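PDB 7LKK: aminofutalosine deaminase from Helicobacter pylori, which hydrolytically deaminates aminofutalosine in the menaquinone pathway, using a bound metal ion, and is captured here with the inhibitor methylthio-coformycin. Local coordinates for residues H221-L226 with E230-S235. Numbering follows the deposited sequence.
Sequences HFLESL and EWVENS. With FE (Fe (III) ion), chain E; MCF ((8R)-3-(5-S-methyl-5-thio-beta-D-ribofuranosyl)-3,6,7,8-tetrahydroimidazo[4,5-d][1,3]diazepin-8-ol), chain J.
Leu-226 sends its CG anti to the backbone N (chi1 178°), whereas Glu-230, one helical turn on, holds its CG beside the backbone N (chi1 -68°) and extends from there; these torsions lay the Glu-230 carboxylate against the Leu-226 branch point, a van der Waals contact of OE1 with the apolar CG at 3.2 Å. The backbones are joined by Glu-230 N donating to Leu-226 O at 2.9 Å, and an N-H...O angle of 166° identifies a regular first-turn helix bond. The helix start is fixed by Ser-225, the N-cap, whose OG accepts from the backbone N of Glu-228; the Glu-228 carboxylate accepts from Leu-223 N through OE2 and from Glu-224 N through OE1. Deeper in, the apolar contact is loose, Leu-223 CD2 lying 4.5 Å from Val-232 CG2. At the far end of 221-226, His-221 NE2 binds the iron(III) ion at 2.4 Å, while inhibitor C5 lies over the centre of the His-221 ring, 3.7 Å above its plane. Glu-224 OE1 accepts from inhibitor N6 at 2.7 Å. A metal-binding histidine ending strand 218-222, with a glutamate three residues on meeting the inhibitor's ring nitrogen, is consistent with adenosine deaminase-type amidohydrolases built on a TIM barrel.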
# COMPACT_ATOMS: atom_id res chain seq x y z
N HIS A 221 -4.17 -6.45 -23.09
CA HIS A 221 -3.07 -5.78 -22.41
C HIS A 221 -2.35 -4.89 -23.41
O HIS A 221 -2.02 -5.33 -24.52
CB HIS A 221 -2.10 -6.80 -21.81
CG HIS A 221 -2.73 -7.75 -20.85
ND1 HIS A 221 -3.14 -9.02 -21.21
CD2 HIS A 221 -3.03 -7.62 -19.53
CE1 HIS A 221 -3.66 -9.63 -20.16
NE2 HIS A 221 -3.61 -8.80 -19.13
N PHE A 222 -2.10 -3.63 -23.03
CA PHE A 222 -1.55 -2.66 -23.96
C PHE A 222 -0.44 -1.86 -23.30
O PHE A 222 -0.67 -1.22 -22.27
CB PHE A 222 -2.65 -1.72 -24.47
CG PHE A 222 -2.21 -0.84 -25.60
CD1 PHE A 222 -1.75 -1.39 -26.78
CD2 PHE A 222 -2.25 0.54 -25.47
CE1 PHE A 222 -1.33 -0.58 -27.82
CE2 PHE A 222 -1.84 1.36 -26.51
CZ PHE A 222 -1.38 0.80 -27.68
N LEU A 223 0.75 -1.90 -23.91
CA LEU A 223 1.89 -1.06 -23.55
C LEU A 223 2.12 -1.05 -22.04
O LEU A 223 2.12 -0.00 -21.38
CB LEU A 223 1.73 0.35 -24.12
CG LEU A 223 1.63 0.38 -25.66
CD1 LEU A 223 1.70 1.80 -26.21
CD2 LEU A 223 2.71 -0.48 -26.29
N GLU A 224 2.33 -2.25 -21.51
CA GLU A 224 2.54 -2.48 -20.09
C GLU A 224 3.99 -2.31 -19.66
O GLU A 224 4.27 -2.21 -18.46
CB GLU A 224 2.05 -3.89 -19.73
CG GLU A 224 2.02 -4.23 -18.26
CD GLU A 224 1.51 -5.63 -18.01
OE1 GLU A 224 1.24 -6.35 -19.00
OE2 GLU A 224 1.38 -6.01 -16.83
N SER A 225 4.93 -2.25 -20.61
CA SER A 225 6.34 -2.21 -20.26
C SER A 225 7.10 -1.39 -21.29
O SER A 225 6.62 -1.16 -22.41
CB SER A 225 6.94 -3.61 -20.17
OG SER A 225 6.90 -4.26 -21.43
N LEU A 226 8.29 -0.94 -20.89
CA LEU A 226 9.20 -0.33 -21.84
C LEU A 226 9.66 -1.33 -22.89
O LEU A 226 9.86 -0.97 -24.06
CB LEU A 226 10.41 0.26 -21.10
CG LEU A 226 11.50 0.90 -21.96
CD1 LEU A 226 10.92 1.97 -22.88
CD2 LEU A 226 12.60 1.49 -21.09
N GLU A 230 9.45 -0.60 -26.90
CA GLU A 230 10.58 -0.63 -27.82
C GLU A 230 10.38 -1.67 -28.91
O GLU A 230 10.80 -1.47 -30.06
CB GLU A 230 11.87 -0.93 -27.05
CG GLU A 230 12.34 0.16 -26.12
CD GLU A 230 13.41 -0.34 -25.15
OE1 GLU A 230 13.75 0.40 -24.21
OE2 GLU A 230 13.89 -1.47 -25.34
N TRP A 231 9.74 -2.79 -28.57
CA TRP A 231 9.44 -3.81 -29.57
C TRP A 231 8.39 -3.32 -30.56
O TRP A 231 8.57 -3.42 -31.78
CB TRP A 231 8.97 -5.09 -28.88
CG TRP A 231 8.84 -6.28 -29.79
CD1 TRP A 231 7.72 -7.02 -30.02
CD2 TRP A 231 9.88 -6.86 -30.59
NE1 TRP A 231 7.99 -8.03 -30.91
CE2 TRP A 231 9.31 -7.95 -31.28
CE3 TRP A 231 11.23 -6.57 -30.79
CZ2 TRP A 231 10.04 -8.75 -32.15
CZ3 TRP A 231 11.96 -7.37 -31.66
CH2 TRP A 231 11.36 -8.44 -32.33
N VAL A 232 7.28 -2.79 -30.04
CA VAL A 232 6.18 -2.37 -30.91
C VAL A 232 6.62 -1.24 -31.83
O VAL A 232 6.32 -1.25 -33.03
CB VAL A 232 4.97 -1.97 -30.06
CG1 VAL A 232 3.96 -1.18 -30.88
CG2 VAL A 232 4.32 -3.20 -29.44
N GLU A 233 7.36 -0.27 -31.30
CA GLU A 233 7.69 0.92 -32.08
C GLU A 233 8.86 0.67 -33.03
O GLU A 233 8.82 1.12 -34.18
CB GLU A 233 8.00 2.09 -31.15
CG GLU A 233 6.77 2.75 -30.54
CD GLU A 233 5.68 3.04 -31.57
OE1 GLU A 233 4.50 2.75 -31.28
OE2 GLU A 233 6.00 3.57 -32.65
N ASN A 234 9.91 -0.03 -32.58
CA ASN A 234 11.15 -0.10 -33.34
C ASN A 234 11.70 -1.51 -33.51
O ASN A 234 12.82 -1.66 -34.04
CB ASN A 234 12.22 0.79 -32.69
CG ASN A 234 11.89 2.26 -32.79
OD1 ASN A 234 12.03 2.86 -33.85
ND2 ASN A 234 11.44 2.84 -31.68
N SER A 235 10.98 -2.54 -33.08
CA SER A 235 11.43 -3.93 -33.21
C SER A 235 12.81 -4.13 -32.58
O SER A 235 13.66 -4.84 -33.11
CB SER A 235 11.43 -4.39 -34.67
OG SER A 235 10.11 -4.64 -35.12
FE FE E . -3.88 -9.21 -16.81
O8 MCF J . -1.98 -8.76 -16.97
C8 MCF J . -1.02 -9.37 -16.15
C7 MCF J . 0.41 -8.97 -16.51
N6 MCF J . 0.53 -8.71 -17.92
C5 MCF J . 0.03 -9.69 -18.86
N4 MCF J . -0.63 -10.95 -18.53
C10 MCF J . -0.95 -11.64 -17.26
C9 MCF J . -1.16 -10.91 -16.10
N1 MCF J . -1.44 -11.77 -15.13
C2 MCF J . -1.43 -13.01 -15.62
N3 MCF J . -1.14 -12.92 -16.92
C1S MCF J . -1.03 -14.11 -17.81
C2S MCF J . -1.70 -13.93 -19.19
O2S MCF J . -3.03 -14.21 -19.13
O4S MCF J . 0.20 -14.34 -18.09
C4S MCF J . 0.20 -15.12 -19.51
C3S MCF J . -0.98 -14.98 -20.04
O3S MCF J . -1.72 -16.29 -19.95
C5S MCF J . 1.26 -14.51 -20.41
S5S MCF J . 1.91 -15.77 -21.54
C6S MCF J . 2.71 -14.96 -22.95